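Local coordinates for protein methyltransferase (Bacteroides thetaiotaomicron, PDB 3FQ6) that is a domain of a methyltransferase that probably transfers methyl groups, as in the tetrapyrrole (corrin/porphyrin) methylase family, at residues 7-12 with 107-112; 73-78 with 83-88. One frame throughout, in Å; residues are numbered along the deposited sequence.

In the fold
Near the N terminus the chain forms helix 6-12, then runs through strands 20-24 and 45-50 and the helices 32-39 and 55-66. Strand 71-77 follows and turns back through a short loop into strand 83-87. Interaction 2 closes this short hairpin. After helix 90-99 the chain enters strand 105-110, which packs against helix 6-12. Interaction 1 closes that long loop, so interaction 2 is nested inside it. The two meet in the sheet, where strands 105-110 and 71-77 are neighbours. Val107 O lies 2.8 Å from Ser75 N, a probable hydrogen bond. Together they join the first helix, the middle of the sheet and its 83-87 edge.

Interaction 1: 7-12 with 107-112; sequences VPALVA and VIVLAG
Ala9 and Leu10 on the helix meet Val107 and Val109 on the strand. The close part is centred on Ala9, whose CB points toward the strand. This methyl rests against two valine branches at once. It lies 3.9 Å from Val107 CG1 and 4.0 Å from Val109 CG2. The same Val109 branch also reaches the helix backbone, with CG2 3.7 Å from Ala9 O. The other branch of Val109, CG1, is turned anti to its backbone N (chi1 178°) and meets Leu10 CD2 at 3.9 Å. There the two side chains cross at about a right angle. Leu10 reaches the strand through the end of its side chain. Its CB is not aimed at the strand.

No hydrogen bond links the segments, and the four touching residues are all buried. The far side of the helix differs. Val7, Pro8, Val11 and Ala12 are exposed and make no contact with the strand. The buried area is accordingly small, 151 Å². Ser13, Leu15 and Thr45 also touch Val109, and Ser75 of the next strand touches Ala9. On the opposite face of the sheet, Ile108 packs on Leu55 and Thr58 of helix 55-66. The segment axes approach to 8.6 Å and cross at -37°. This is helix-on-sheet packing in an alpha/beta domain, with helices on both faces of a mixed sheet.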
loop_
_atom_site.group_PDB
_atom_site.type_symbol
_atom_site.label_atom_id
_atom_site.label_comp_id
_atom_site.label_asym_id
_atom_site.label_seq_id
_atom_site.Cartn_x
_atom_site.Cartn_y
_atom_site.Cartn_z
ATOM N N VAL A 7 2.729 -2.503 -11.847
ATOM C CA VAL A 7 3.451 -1.588 -12.708
ATOM C C VAL A 7 2.567 -0.374 -13.051
ATOM O O VAL A 7 3.003 0.762 -12.808
ATOM C CB VAL A 7 4.021 -2.291 -13.996
ATOM C CG1 VAL A 7 4.739 -1.276 -14.880
ATOM C CG2 VAL A 7 4.968 -3.451 -13.633
ATOM N N PRO A 8 1.330 -0.591 -13.599
ATOM C CA PRO A 8 0.469 0.601 -13.803
ATOM C C PRO A 8 0.329 1.454 -12.525
ATOM O O PRO A 8 0.452 2.679 -12.586
ATOM C CB PRO A 8 -0.872 -0.005 -14.225
ATOM C CG PRO A 8 -0.475 -1.306 -14.955
ATOM C CD PRO A 8 0.765 -1.807 -14.257
ATOM N N ALA A 9 0.130 0.807 -11.377
ATOM C CA ALA A 9 0.047 1.523 -10.086
ATOM C C ALA A 9 1.352 2.217 -9.683
ATOM O O ALA A 9 1.332 3.307 -9.102
ATOM C CB ALA A 9 -0.442 0.595 -8.965
ATOM N N LEU A 10 2.485 1.589 -9.988
ATOM C CA LEU A 10 3.781 2.183 -9.664
ATOM C C LEU A 10 3.946 3.514 -10.386
ATOM O O LEU A 10 4.192 4.528 -9.753
ATOM C CB LEU A 10 4.934 1.257 -10.008
ATOM C CG LEU A 10 6.111 1.242 -9.029
ATOM C CD1 LEU A 10 7.357 1.024 -9.818
ATOM C CD2 LEU A 10 6.266 2.487 -8.158
ATOM N N VAL A 11 3.754 3.491 -11.700
ATOM C CA VAL A 11 3.826 4.677 -12.547
ATOM C C VAL A 11 2.847 5.744 -12.103
ATOM O O VAL A 11 3.210 6.925 -12.041
ATOM C CB VAL A 11 3.487 4.323 -14.010
ATOM C CG1 VAL A 11 3.657 5.528 -14.904
ATOM C CG2 VAL A 11 4.332 3.128 -14.487
ATOM N N ALA A 12 1.608 5.327 -11.809
ATOM C CA ALA A 12 0.515 6.249 -11.506
ATOM C C ALA A 12 0.667 6.938 -10.138
ATOM O O ALA A 12 0.125 8.033 -9.917
ATOM C CB ALA A 12 -0.809 5.521 -11.572
ATOM N N VAL A 107 -3.673 -2.915 -4.858
ATOM C CA VAL A 107 -2.235 -2.687 -4.823
ATOM C C VAL A 107 -1.950 -1.393 -4.034
ATOM O O VAL A 107 -2.558 -0.347 -4.280
ATOM C CB VAL A 107 -1.630 -2.645 -6.272
ATOM C CG1 VAL A 107 -0.126 -2.187 -6.286
ATOM C CG2 VAL A 107 -1.860 -4.006 -6.997
ATOM N N ILE A 108 -1.055 -1.483 -3.062
ATOM C CA ILE A 108 -0.581 -0.326 -2.310
ATOM C C ILE A 108 0.872 -0.008 -2.770
ATOM O O ILE A 108 1.718 -0.901 -2.868
ATOM C CB ILE A 108 -0.616 -0.573 -0.771
ATOM C CG1 ILE A 108 -1.946 -1.197 -0.317
ATOM C CG2 ILE A 108 -0.320 0.712 0.047
ATOM C CD1 ILE A 108 -1.806 -2.003 1.023
ATOM N N VAL A 109 1.124 1.260 -3.084
ATOM C CA VAL A 109 2.430 1.748 -3.434
ATOM C C VAL A 109 2.775 2.726 -2.312
ATOM O O VAL A 109 2.049 3.700 -2.077
ATOM C CB VAL A 109 2.465 2.430 -4.844
ATOM C CG1 VAL A 109 3.839 2.968 -5.141
ATOM C CG2 VAL A 109 2.075 1.437 -5.962
ATOM N N LEU A 110 3.862 2.433 -1.598
ATOM C CA LEU A 110 4.230 3.170 -0.393
ATOM C C LEU A 110 5.574 3.911 -0.538
ATOM O O LEU A 110 6.594 3.297 -0.856
ATOM C CB LEU A 110 4.242 2.187 0.801
ATOM C CG LEU A 110 4.678 2.723 2.184
ATOM C CD1 LEU A 110 3.657 3.657 2.802
ATOM C CD2 LEU A 110 4.977 1.549 3.116
ATOM N N ALA A 111 5.574 5.226 -0.336
ATOM C CA ALA A 111 6.837 6.000 -0.283
ATOM C C ALA A 111 7.880 5.391 0.685
ATOM O O ALA A 111 7.526 4.890 1.792
ATOM C CB ALA A 111 6.575 7.443 0.102
ATOM N N GLY A 112 9.152 5.442 0.284
ATOM C CA GLY A 112 10.207 5.040 1.183
ATOM C C GLY A 112 10.508 6.092 2.236
ATOM O O GLY A 112 9.939 7.181 2.248
#

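Interaction 2: 73-78 with 83-88; sequences TVSREI and EETVRG
Arg76 and Glu84 pair across the two strands, their side chains running side by side. Arg76 NH2 donates to Glu84 OE2 at 2.6 Å in a salt bridge. The bond is bent (133° at the hydrogen), and the nitrogen comes from above the carboxylate plane. The guanidinium and carboxylate planes are nearly perpendicular, 86° apart. The bend of the Arg76 chain at chi3 (49°) brings the guanidinium back alongside Glu84. Ile78 CG1 lies over one guanidinium face, offset toward its rim, and Ile78 CD1 touches Glu84 CG at 4.0 Å. Arg76 NE is held separately by Arg103 O.

The other face carries Thr73, Ser75 and Glu77 opposite Arg87, Thr85 and Glu83. Thr73 CG2 lies against the aliphatic stem of Arg87, whose NH1 bonds to Ala12 O at the end of helix 6-12. A water bonds Ser75 OG at 2.6 Å and, weakly, Thr85 OG1. Glu77 OE1 and Glu83 OE2, like charges, stand 3.7 Å apart.

The backbone positions these pairs. Val74 and Val86 exchange two hydrogen bonds, Val74 N to Val86 O being 2.8 Å. Arg76 and Glu84 exchange two more, with Arg76 N to Glu84 O at 3.0 Å. Further out, Phe97 of helix 90-99 packs on Val74, Arg76 and Val86, and strand 105-110 borders 71-77 on its other side. This is a beta hairpin, with 83-87 as an outermost strand of the mixed sheet.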
loop_
_atom_site.group_PDB
_atom_site.type_symbol
_atom_site.label_atom_id
_atom_site.label_comp_id
_atom_site.label_asym_id
_atom_site.label_seq_id
_atom_site.Cartn_x
_atom_site.Cartn_y
_atom_site.Cartn_z
ATOM N N THR A 73 -0.341 5.261 -2.346
ATOM C CA THR A 73 -1.545 5.121 -3.178
ATOM C C THR A 73 -2.146 3.730 -3.057
ATOM O O THR A 73 -1.422 2.717 -2.761
ATOM C CB THR A 73 -1.281 5.432 -4.673
ATOM O OG1 THR A 73 -0.615 4.320 -5.257
ATOM C CG2 THR A 73 -0.416 6.663 -4.853
ATOM N N VAL A 74 -3.463 3.661 -3.283
ATOM C CA VAL A 74 -4.207 2.369 -3.273
ATOM C C VAL A 74 -4.901 2.275 -4.601
ATOM O O VAL A 74 -5.615 3.214 -5.015
ATOM C CB VAL A 74 -5.280 2.298 -2.111
ATOM C CG1 VAL A 74 -6.089 1.033 -2.181
ATOM C CG2 VAL A 74 -4.633 2.464 -0.706
ATOM N N SER A 75 -4.672 1.168 -5.295
ATOM C CA SER A 75 -5.348 0.903 -6.536
ATOM C C SER A 75 -6.233 -0.284 -6.319
ATOM O O SER A 75 -5.800 -1.303 -5.762
ATOM C CB SER A 75 -4.326 0.587 -7.610
ATOM O OG SER A 75 -3.537 1.738 -7.807
ATOM N N ARG A 76 -7.488 -0.138 -6.721
ATOM C CA ARG A 76 -8.496 -1.180 -6.555
ATOM C C ARG A 76 -9.115 -1.464 -7.906
ATOM O O ARG A 76 -9.740 -0.565 -8.472
ATOM C CB ARG A 76 -9.636 -0.710 -5.641
ATOM C CG ARG A 76 -9.347 -0.582 -4.181
ATOM C CD ARG A 76 -10.605 -0.038 -3.456
ATOM N NE ARG A 76 -11.836 -0.753 -3.799
ATOM C CZ ARG A 76 -13.061 -0.212 -3.871
ATOM N NH1 ARG A 76 -14.107 -0.976 -4.184
ATOM N NH2 ARG A 76 -13.255 1.080 -3.653
ATOM N N GLU A 77 -8.917 -2.697 -8.410
ATOM C CA GLU A 77 -9.717 -3.292 -9.509
ATOM C C GLU A 77 -11.046 -3.600 -8.892
ATOM O O GLU A 77 -11.129 -4.537 -8.112
ATOM C CB GLU A 77 -9.178 -4.653 -9.933
ATOM C CG GLU A 77 -7.745 -4.719 -10.318
ATOM C CD GLU A 77 -7.576 -4.784 -11.795
ATOM O OE1 GLU A 77 -6.679 -4.071 -12.301
ATOM O OE2 GLU A 77 -8.350 -5.532 -12.455
ATOM N N ILE A 78 -12.085 -2.841 -9.214
ATOM C CA ILE A 78 -13.393 -3.092 -8.619
ATOM C C ILE A 78 -14.147 -4.106 -9.448
ATOM O O ILE A 78 -15.071 -4.750 -8.974
ATOM C CB ILE A 78 -14.196 -1.800 -8.442
ATOM C CG1 ILE A 78 -13.457 -0.882 -7.459
ATOM C CG2 ILE A 78 -15.608 -2.121 -7.943
ATOM C CD1 ILE A 78 -13.973 0.532 -7.379
ATOM N N GLU A 83 -12.045 0.576 -12.214
ATOM C CA GLU A 83 -10.932 0.704 -11.257
ATOM C C GLU A 83 -10.699 2.139 -10.725
ATOM O O GLU A 83 -11.069 3.128 -11.355
ATOM C CB GLU A 83 -9.652 0.124 -11.854
ATOM C CG GLU A 83 -9.119 0.937 -13.033
ATOM C CD GLU A 83 -8.275 0.115 -13.993
ATOM O OE1 GLU A 83 -8.495 0.232 -15.218
ATOM O OE2 GLU A 83 -7.398 -0.648 -13.523
ATOM N N GLU A 84 -10.060 2.231 -9.564
ATOM C CA GLU A 84 -9.836 3.518 -8.914
ATOM C C GLU A 84 -8.461 3.623 -8.247
ATOM O O GLU A 84 -7.855 2.614 -7.871
ATOM C CB GLU A 84 -10.932 3.800 -7.881
ATOM C CG GLU A 84 -10.849 2.887 -6.658
ATOM C CD GLU A 84 -11.776 3.313 -5.539
ATOM O OE1 GLU A 84 -12.751 4.046 -5.839
ATOM O OE2 GLU A 84 -11.551 2.901 -4.370
ATOM N N THR A 85 -7.994 4.867 -8.098
ATOM C CA THR A 85 -6.738 5.195 -7.438
ATOM C C THR A 85 -7.068 6.147 -6.302
ATOM O O THR A 85 -7.858 7.079 -6.464
ATOM C CB THR A 85 -5.786 5.882 -8.408
ATOM O OG1 THR A 85 -5.885 5.246 -9.683
ATOM C CG2 THR A 85 -4.381 5.815 -7.928
ATOM N N VAL A 86 -6.490 5.876 -5.138
ATOM C CA VAL A 86 -6.628 6.773 -3.990
ATOM C C VAL A 86 -5.236 7.146 -3.515
ATOM O O VAL A 86 -4.378 6.288 -3.363
ATOM C CB VAL A 86 -7.488 6.146 -2.876
ATOM C CG1 VAL A 86 -7.666 7.118 -1.690
ATOM C CG2 VAL A 86 -8.877 5.685 -3.465
ATOM N N ARG A 87 -5.017 8.448 -3.379
ATOM C CA ARG A 87 -3.715 9.034 -3.083
ATOM C C ARG A 87 -3.742 9.861 -1.811
ATOM O O ARG A 87 -4.779 10.437 -1.464
ATOM C CB ARG A 87 -3.263 9.934 -4.232
ATOM C CG ARG A 87 -2.319 9.220 -5.148
ATOM C CD ARG A 87 -1.501 10.133 -6.061
ATOM N NE ARG A 87 -1.603 9.594 -7.413
ATOM C CZ ARG A 87 -2.625 9.858 -8.225
ATOM N NH1 ARG A 87 -2.666 9.314 -9.444
ATOM N NH2 ARG A 87 -3.606 10.685 -7.823
ATOM N N GLY A 88 -2.614 9.915 -1.116
ATOM C CA GLY A 88 -2.425 10.866 -0.038
ATOM C C GLY A 88 -1.544 10.221 0.996
ATOM O O GLY A 88 -0.910 9.181 0.736
HETATM O O HOH W 1 -2.872 3.549 -9.534
#